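Local coordinates for protein EccC5 (Mycobacterium xenopi RIVM700367, PDB 7B9F) that probably serves as the FtsK/SpoIIIE-type motor ATPase of the mycobacterial ESX-5 type VII secretion system, powering protein export across the inner membrane, at residues C[125-130]-C[206-212]; C[18-24]-C[173-179]; C[288-292]-C[331-335]. One frame throughout, in Å; residues are numbered along the deposited sequence.

Interaction 1. Residues C[125-130]-C[206-212]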
# COMPACT_ATOMS: atom_id res chain seq x y z
N MET C 125 21.80 22.21 -6.75
CA MET C 125 21.18 23.53 -6.75
C MET C 125 19.80 23.50 -6.08
O MET C 125 19.39 24.47 -5.42
CB MET C 125 21.13 24.08 -8.17
CG MET C 125 20.56 25.46 -8.29
SD MET C 125 20.59 26.02 -10.00
CE MET C 125 19.32 25.00 -10.71
N ASP C 126 19.08 22.39 -6.24
CA ASP C 126 17.81 22.19 -5.53
C ASP C 126 18.01 22.23 -4.03
O ASP C 126 17.25 22.91 -3.32
CB ASP C 126 17.21 20.85 -5.94
CG ASP C 126 15.88 20.58 -5.28
OD1 ASP C 126 15.23 21.52 -4.79
OD2 ASP C 126 15.48 19.40 -5.22
N ALA C 127 18.97 21.46 -3.53
CA ALA C 127 19.24 21.45 -2.10
C ALA C 127 19.63 22.83 -1.61
O ALA C 127 19.22 23.25 -0.53
CB ALA C 127 20.33 20.44 -1.77
N ASN C 128 20.38 23.57 -2.43
CA ASN C 128 20.78 24.92 -2.03
C ASN C 128 19.56 25.83 -1.89
O ASN C 128 19.36 26.44 -0.84
CB ASN C 128 21.76 25.50 -3.04
CG ASN C 128 22.14 26.90 -2.71
OD1 ASN C 128 22.79 27.15 -1.71
ND2 ASN C 128 21.73 27.84 -3.54
N TYR C 129 18.72 25.89 -2.92
CA TYR C 129 17.56 26.79 -2.86
C TYR C 129 16.60 26.41 -1.75
O TYR C 129 16.12 27.28 -1.01
CB TYR C 129 16.83 26.83 -4.19
CG TYR C 129 17.50 27.70 -5.21
CD1 TYR C 129 18.46 28.61 -4.83
CD2 TYR C 129 17.15 27.63 -6.54
CE1 TYR C 129 19.07 29.41 -5.74
CE2 TYR C 129 17.76 28.43 -7.46
CZ TYR C 129 18.72 29.32 -7.06
OH TYR C 129 19.33 30.13 -7.97
N ARG C 130 16.32 25.12 -1.58
CA ARG C 130 15.35 24.77 -0.55
C ARG C 130 15.96 24.81 0.84
O ARG C 130 15.22 24.82 1.82
CB ARG C 130 14.73 23.42 -0.84
CG ARG C 130 13.88 23.51 -2.06
CD ARG C 130 13.01 22.31 -2.26
NE ARG C 130 11.93 22.68 -3.14
CZ ARG C 130 11.94 22.46 -4.44
NH1 ARG C 130 12.96 21.83 -4.99
NH2 ARG C 130 10.93 22.84 -5.19
N VAL C 206 15.61 23.52 -15.04
CA VAL C 206 15.35 22.64 -13.91
C VAL C 206 13.92 22.89 -13.45
O VAL C 206 13.51 24.05 -13.30
CB VAL C 206 16.33 22.87 -12.76
CG1 VAL C 206 16.23 21.76 -11.76
CG2 VAL C 206 17.71 22.93 -13.30
N TYR C 207 13.18 21.82 -13.22
CA TYR C 207 11.75 21.94 -13.00
C TYR C 207 11.46 21.85 -11.51
O TYR C 207 12.14 21.12 -10.78
CB TYR C 207 11.00 20.85 -13.74
CG TYR C 207 10.81 21.16 -15.19
CD1 TYR C 207 9.66 21.75 -15.66
CD2 TYR C 207 11.76 20.77 -16.12
CE1 TYR C 207 9.49 22.02 -16.99
CE2 TYR C 207 11.59 21.01 -17.45
CZ TYR C 207 10.45 21.64 -17.88
OH TYR C 207 10.28 21.89 -19.22
N ASN C 208 10.46 22.61 -11.06
CA ASN C 208 9.97 22.62 -9.68
C ASN C 208 11.08 23.05 -8.72
O ASN C 208 11.46 22.32 -7.81
CB ASN C 208 9.37 21.26 -9.30
CG ASN C 208 8.59 21.30 -8.00
OD1 ASN C 208 8.72 22.21 -7.19
ND2 ASN C 208 7.75 20.30 -7.80
N LEU C 209 11.62 24.21 -8.97
CA LEU C 209 12.48 24.87 -8.02
C LEU C 209 11.83 26.16 -7.55
O LEU C 209 10.97 26.70 -8.25
CB LEU C 209 13.85 25.18 -8.63
CG LEU C 209 14.74 23.98 -8.84
CD1 LEU C 209 16.11 24.48 -9.16
CD2 LEU C 209 14.78 23.14 -7.61
N PRO C 210 12.16 26.64 -6.35
CA PRO C 210 11.55 27.87 -5.86
C PRO C 210 11.83 29.06 -6.75
O PRO C 210 12.96 29.28 -7.19
CB PRO C 210 12.20 28.05 -4.49
CG PRO C 210 12.53 26.71 -4.08
CD PRO C 210 12.96 26.00 -5.30
N LYS C 211 10.79 29.83 -7.02
CA LYS C 211 10.91 31.07 -7.76
C LYS C 211 10.83 32.21 -6.77
O LYS C 211 10.00 32.20 -5.86
CB LYS C 211 9.82 31.21 -8.81
CG LYS C 211 9.90 30.14 -9.84
CD LYS C 211 11.19 30.25 -10.61
CE LYS C 211 11.19 31.46 -11.51
NZ LYS C 211 12.42 31.52 -12.32
N MET C 212 11.69 33.19 -6.94
CA MET C 212 11.87 34.21 -5.93
C MET C 212 11.64 35.59 -6.53
O MET C 212 11.66 35.77 -7.74
CB MET C 212 13.26 34.11 -5.33
CG MET C 212 13.43 33.03 -4.31
SD MET C 212 13.96 31.49 -5.06
CE MET C 212 15.55 31.99 -5.71

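Interaction 2. Residues C[18-24]-C[173-179]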
# COMPACT_ATOMS: atom_id res chain seq x y z
N PRO C 18 29.23 25.91 -10.36
CA PRO C 18 28.95 26.06 -11.79
C PRO C 18 29.81 25.13 -12.63
O PRO C 18 30.87 24.68 -12.21
CB PRO C 18 29.29 27.53 -12.06
CG PRO C 18 29.27 28.18 -10.73
CD PRO C 18 29.75 27.14 -9.77
N GLU C 19 29.32 24.82 -13.83
CA GLU C 19 30.05 24.01 -14.79
C GLU C 19 29.89 24.61 -16.17
O GLU C 19 29.11 25.53 -16.39
CB GLU C 19 29.56 22.56 -14.84
CG GLU C 19 29.82 21.74 -13.60
CD GLU C 19 28.77 21.96 -12.53
OE1 GLU C 19 27.80 22.71 -12.79
OE2 GLU C 19 28.90 21.37 -11.44
N ASN C 20 30.67 24.07 -17.11
CA ASN C 20 30.51 24.40 -18.52
C ASN C 20 30.79 23.12 -19.30
O ASN C 20 31.91 22.61 -19.26
CB ASN C 20 31.45 25.53 -18.93
CG ASN C 20 31.17 26.04 -20.33
OD1 ASN C 20 30.29 25.54 -21.02
ND2 ASN C 20 31.93 27.04 -20.75
N ILE C 21 29.78 22.61 -19.99
CA ILE C 21 29.83 21.30 -20.63
C ILE C 21 29.48 21.48 -22.09
O ILE C 21 28.38 21.93 -22.42
CB ILE C 21 28.88 20.30 -19.97
CG1 ILE C 21 29.17 20.18 -18.48
CG2 ILE C 21 29.00 18.96 -20.64
CD1 ILE C 21 30.54 19.64 -18.18
N VAL C 22 30.42 21.14 -22.98
CA VAL C 22 30.13 21.15 -24.40
C VAL C 22 29.34 19.91 -24.78
O VAL C 22 29.62 18.80 -24.31
CB VAL C 22 31.43 21.27 -25.21
CG1 VAL C 22 32.03 22.65 -25.01
CG2 VAL C 22 32.43 20.22 -24.78
N LEU C 23 28.32 20.10 -25.61
CA LEU C 23 27.53 18.98 -26.09
C LEU C 23 28.32 18.18 -27.12
O LEU C 23 29.23 18.71 -27.77
CB LEU C 23 26.23 19.49 -26.71
CG LEU C 23 25.25 20.09 -25.72
CD1 LEU C 23 24.04 20.64 -26.45
CD2 LEU C 23 24.84 19.04 -24.73
N PRO C 24 28.01 16.90 -27.28
CA PRO C 24 28.71 16.09 -28.28
C PRO C 24 28.26 16.42 -29.70
O PRO C 24 27.12 16.80 -29.93
CB PRO C 24 28.35 14.65 -27.90
CG PRO C 24 27.70 14.74 -26.57
CD PRO C 24 27.05 16.07 -26.55
N GLU C 173 22.90 25.33 -13.39
CA GLU C 173 24.25 25.86 -13.26
C GLU C 173 25.19 25.35 -14.34
O GLU C 173 26.23 25.97 -14.57
CB GLU C 173 24.81 25.51 -11.89
CG GLU C 173 24.20 26.28 -10.72
CD GLU C 173 24.68 27.72 -10.57
OE1 GLU C 173 24.85 28.15 -9.41
OE2 GLU C 173 24.88 28.43 -11.58
N VAL C 174 24.85 24.25 -15.00
CA VAL C 174 25.64 23.80 -16.14
C VAL C 174 25.27 24.64 -17.35
O VAL C 174 24.10 24.93 -17.60
CB VAL C 174 25.42 22.30 -16.40
CG1 VAL C 174 25.99 21.50 -15.27
CG2 VAL C 174 23.96 21.97 -16.54
N THR C 175 26.28 25.10 -18.07
CA THR C 175 26.07 25.88 -19.28
C THR C 175 26.40 25.00 -20.47
O THR C 175 27.57 24.67 -20.70
CB THR C 175 26.94 27.14 -19.27
OG1 THR C 175 28.24 26.81 -18.78
CG2 THR C 175 26.32 28.18 -18.37
N TRP C 176 25.38 24.60 -21.21
CA TRP C 176 25.57 23.69 -22.33
C TRP C 176 26.26 24.42 -23.46
O TRP C 176 25.67 25.27 -24.13
CB TRP C 176 24.23 23.12 -22.78
CG TRP C 176 23.58 22.33 -21.72
CD1 TRP C 176 22.39 22.59 -21.13
CD2 TRP C 176 24.08 21.14 -21.12
NE1 TRP C 176 22.11 21.64 -20.19
CE2 TRP C 176 23.13 20.73 -20.17
CE3 TRP C 176 25.23 20.37 -21.29
CZ2 TRP C 176 23.30 19.59 -19.39
CZ3 TRP C 176 25.39 19.25 -20.52
CH2 TRP C 176 24.44 18.87 -19.58
N GLY C 177 27.55 24.12 -23.65
CA GLY C 177 28.27 24.68 -24.77
C GLY C 177 27.67 24.22 -26.09
O GLY C 177 27.27 23.06 -26.24
N GLU C 178 27.59 25.14 -27.03
CA GLU C 178 27.12 24.85 -28.37
C GLU C 178 28.06 23.84 -29.02
O GLU C 178 29.28 24.09 -29.06
CB GLU C 178 27.08 26.15 -29.17
CG GLU C 178 26.38 26.15 -30.53
CD GLU C 178 25.16 25.27 -30.61
OE1 GLU C 178 24.27 25.35 -29.73
OE2 GLU C 178 25.08 24.48 -31.57
N PRO C 179 27.57 22.70 -29.50
CA PRO C 179 28.48 21.71 -30.09
C PRO C 179 29.08 22.21 -31.39
O PRO C 179 28.37 22.66 -32.29
CB PRO C 179 27.58 20.49 -30.32
CG PRO C 179 26.23 21.06 -30.45
CD PRO C 179 26.18 22.23 -29.51

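Interaction 3. Residues C[288-292]-C[331-335]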
# COMPACT_ATOMS: atom_id res chain seq x y z
N THR C 288 -6.30 51.62 8.38
CA THR C 288 -7.49 51.42 7.58
C THR C 288 -7.60 52.36 6.39
O THR C 288 -8.52 52.21 5.59
CB THR C 288 -8.74 51.58 8.44
OG1 THR C 288 -8.79 52.91 8.95
CG2 THR C 288 -8.71 50.61 9.59
N SER C 289 -6.69 53.32 6.26
CA SER C 289 -6.73 54.23 5.13
C SER C 289 -5.34 54.82 4.94
O SER C 289 -4.55 54.91 5.88
CB SER C 289 -7.74 55.35 5.33
OG SER C 289 -7.23 56.31 6.24
N VAL C 290 -5.06 55.23 3.70
CA VAL C 290 -3.78 55.86 3.42
C VAL C 290 -3.70 57.23 4.09
O VAL C 290 -2.62 57.68 4.47
CB VAL C 290 -3.56 55.94 1.90
CG1 VAL C 290 -4.66 56.72 1.25
CG2 VAL C 290 -2.22 56.53 1.56
N ARG C 291 -4.84 57.89 4.29
CA ARG C 291 -4.83 59.16 4.99
C ARG C 291 -4.47 59.00 6.46
O ARG C 291 -3.93 59.93 7.06
CB ARG C 291 -6.19 59.83 4.84
CG ARG C 291 -6.30 61.21 5.46
CD ARG C 291 -7.68 61.78 5.26
NE ARG C 291 -8.67 60.95 5.93
CZ ARG C 291 -8.97 61.04 7.22
NH1 ARG C 291 -8.34 61.93 7.99
NH2 ARG C 291 -9.88 60.24 7.75
N GLU C 292 -4.70 57.82 7.03
CA GLU C 292 -4.54 57.57 8.46
C GLU C 292 -3.07 57.58 8.89
O GLU C 292 -2.80 57.62 10.10
CB GLU C 292 -5.21 56.23 8.81
CG GLU C 292 -5.25 55.82 10.29
CD GLU C 292 -5.96 54.51 10.53
OE1 GLU C 292 -6.43 53.89 9.55
OE2 GLU C 292 -6.06 54.09 11.70
N ASP C 331 -7.27 53.29 -3.17
CA ASP C 331 -7.48 54.68 -2.84
C ASP C 331 -6.76 55.55 -3.85
O ASP C 331 -5.56 55.36 -4.09
CB ASP C 331 -6.97 54.97 -1.42
CG ASP C 331 -7.54 56.25 -0.83
OD1 ASP C 331 -7.78 57.22 -1.57
OD2 ASP C 331 -7.77 56.27 0.39
N PRO C 332 -7.44 56.53 -4.45
CA PRO C 332 -6.77 57.44 -5.40
C PRO C 332 -5.75 58.37 -4.77
O PRO C 332 -5.24 59.26 -5.46
CB PRO C 332 -7.94 58.25 -5.98
CG PRO C 332 -9.11 57.35 -5.83
CD PRO C 332 -8.90 56.63 -4.54
N GLN C 333 -5.44 58.23 -3.49
CA GLN C 333 -4.51 59.11 -2.81
C GLN C 333 -3.08 58.59 -2.86
O GLN C 333 -2.17 59.27 -2.39
CB GLN C 333 -4.98 59.31 -1.37
CG GLN C 333 -4.45 60.51 -0.65
CD GLN C 333 -5.38 60.95 0.46
OE1 GLN C 333 -6.43 60.34 0.67
NE2 GLN C 333 -5.01 62.01 1.15
N TRP C 334 -2.88 57.39 -3.42
CA TRP C 334 -1.54 56.80 -3.47
C TRP C 334 -0.56 57.62 -4.28
O TRP C 334 0.59 57.78 -3.88
CB TRP C 334 -1.60 55.38 -4.03
CG TRP C 334 -2.00 54.36 -3.06
CD1 TRP C 334 -3.06 53.52 -3.14
CD2 TRP C 334 -1.30 54.01 -1.87
NE1 TRP C 334 -3.08 52.69 -2.06
CE2 TRP C 334 -2.01 52.97 -1.26
CE3 TRP C 334 -0.14 54.48 -1.24
CZ2 TRP C 334 -1.61 52.40 -0.07
CZ3 TRP C 334 0.25 53.91 -0.07
CH2 TRP C 334 -0.48 52.88 0.51
N GLU C 335 -1.00 58.16 -5.42
CA GLU C 335 -0.05 58.81 -6.32
C GLU C 335 0.54 60.08 -5.74
O GLU C 335 1.51 60.59 -6.30
CB GLU C 335 -0.69 59.11 -7.67
CG GLU C 335 -1.79 60.15 -7.64
CD GLU C 335 -3.18 59.54 -7.71
OE1 GLU C 335 -3.29 58.30 -7.60
OE2 GLU C 335 -4.15 60.30 -7.90

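Interaction 1. Residues C[125-130]-C[206-212]
L209 sends its two methyls to different neighbours on helix 97-132: CD1 meets the end of M125, with CE to CD1 at 3.6 Å, while CD2 touches D126 OD1 and R130 NH1. The M125 chain runs out with CG anti to the backbone N (chi1 -178°) and bends at its last torsion, which turns CE in between L209 and V206, 3.7 Å from V206 CG2. This is the close-packed, buried half of the contact. Next to it R130 stretches across to the corner of the strand, where NH2 donates to the carbonyl O of N208 at 2.7 Å, nearly straight and in the guanidinium plane, although it approaches from above the carbonyl plane. P210 CD sits over the centre of one guanidinium face, 3.8 Å from NH2. N208 and L209 both face G168 in a G1 beta bulge, and the bulge presents that carbonyl to the arginine. On the other half, Y129 and M212 are partly exposed and pack more loosely: M212 SD is 5.2 Å from the centroid of the Y129 ring, near the normal, a distant Met-aromatic contact with CE over the ring centre, and M125 CG lies over the opposite face. R130 also forms a salt bridge with an acidic side chain on the chain of another protein. Its charge is therefore probably well compensated, and one guanidinium ties helix, bulge and partner protein together.

Interaction 2. Residues C[18-24]-C[173-179]
The carbonyl O of E19 is gripped twice by T175: the hydroxyl OG1 donates to it at 2.8 Å, in the carbonyl plane and on a lone pair, and the backbone N adds a weak bond. A first torsion of 42° sets OG1 between the backbone N and the carbonyl carbon, from where it leans across to the neighbouring strand. Further along, the two parallel strands pair more regularly. I21 N donates to T175 O at 3.1 Å. G177 N returns a bond to I21 O at 2.6 Å, so I21 bonds to the residues before and after W176, as parallel strands do. L23 N then donates to G177 O. On the face carrying E19, I21, V174 and W176, the I21 and W176 side chains lie side by side, with CG2 3.6 Å from CZ3. L23 comes in at about a right angle, its CD2 3.7 Å from W176 CE3, and V174 CG2 rests over one face of the indole. The other end of the indole is fixed by NE1 bonding to Q203 O and by an edge-to-face contact with F199. Beyond the strands, L23 CB packs on the ring of P179, 3.9 Å from CD. W176, L23 and P179 pack on helix 190-202 through L196 and F199. The backbone bonds of I21, G177 and L23 thus set the register, while the indole joins this small parallel sheet to that helix through both packing and a polar bond.

Interaction 3. Residues C[288-292]-C[331-335]
V290 points its two methyl branches at different parts of the turn formed by D331 to W334. A chi1 of 59° puts CG1 between the backbone N and the carbonyl carbon and leaves CG2 anti to N. CG2 stands over the six-membered ring of W334, 4.0 Å from its centroid and 14° off the ring normal, making a CH-pi contact. CG1 takes the other direction: it touches the D331 carboxylate, 3.3 Å from OD2, and meets Q333 CB at 3.7 Å. The valine therefore fits between indole face, carboxylate and the root of the glutamine, crossing both D331 and W334 obliquely. At the outer rim the Q333 chain extends past CG, and its OE1 comes within 4.2 Å of R291 CB. The receiving turn is type I and is held by D331 itself, whose OD1 accepts from Q333 N at 3.2 Å, from above the carboxylate plane: an Asx turn. On the other side, the extended E292 side chain reaches T288, whose N and OG1 meet its OE1 from opposite faces of the carboxylate, which shapes the loop that offers V290. The link between the segments is van der Waals contact centred on one valine, and W334 is further held by an edge-to-face contact with W357. Segment 331-335 leads into helix 334-337. The contact lies beyond the C-terminal ends of parallel strands 282-287 and 322-328, which 250-256 separates in the large mixed sheet.

Interactions 1 and 2 are neighbours: their centres lie 20 Å apart, and they touch where M125 SD packs on E173 CG at 3.7 Å. Their segments alternate along the chain, since strand 19-22 comes before helix 97-132 and strand 174-177 before strand 209-214; of the two, only interaction 1 uses the long helix, while interaction 2 pairs the strand before it with one after it. Interaction 3 closes a separate, later part of the fold, its centre 38 Å from that of interaction 1. From interaction 2 it is 52 Å away, on the opposite side of the chain's centre. Interactions 1 and 3 still share a framework, because strands 209-214, 282-287 and 322-328 belong to one mixed sheet.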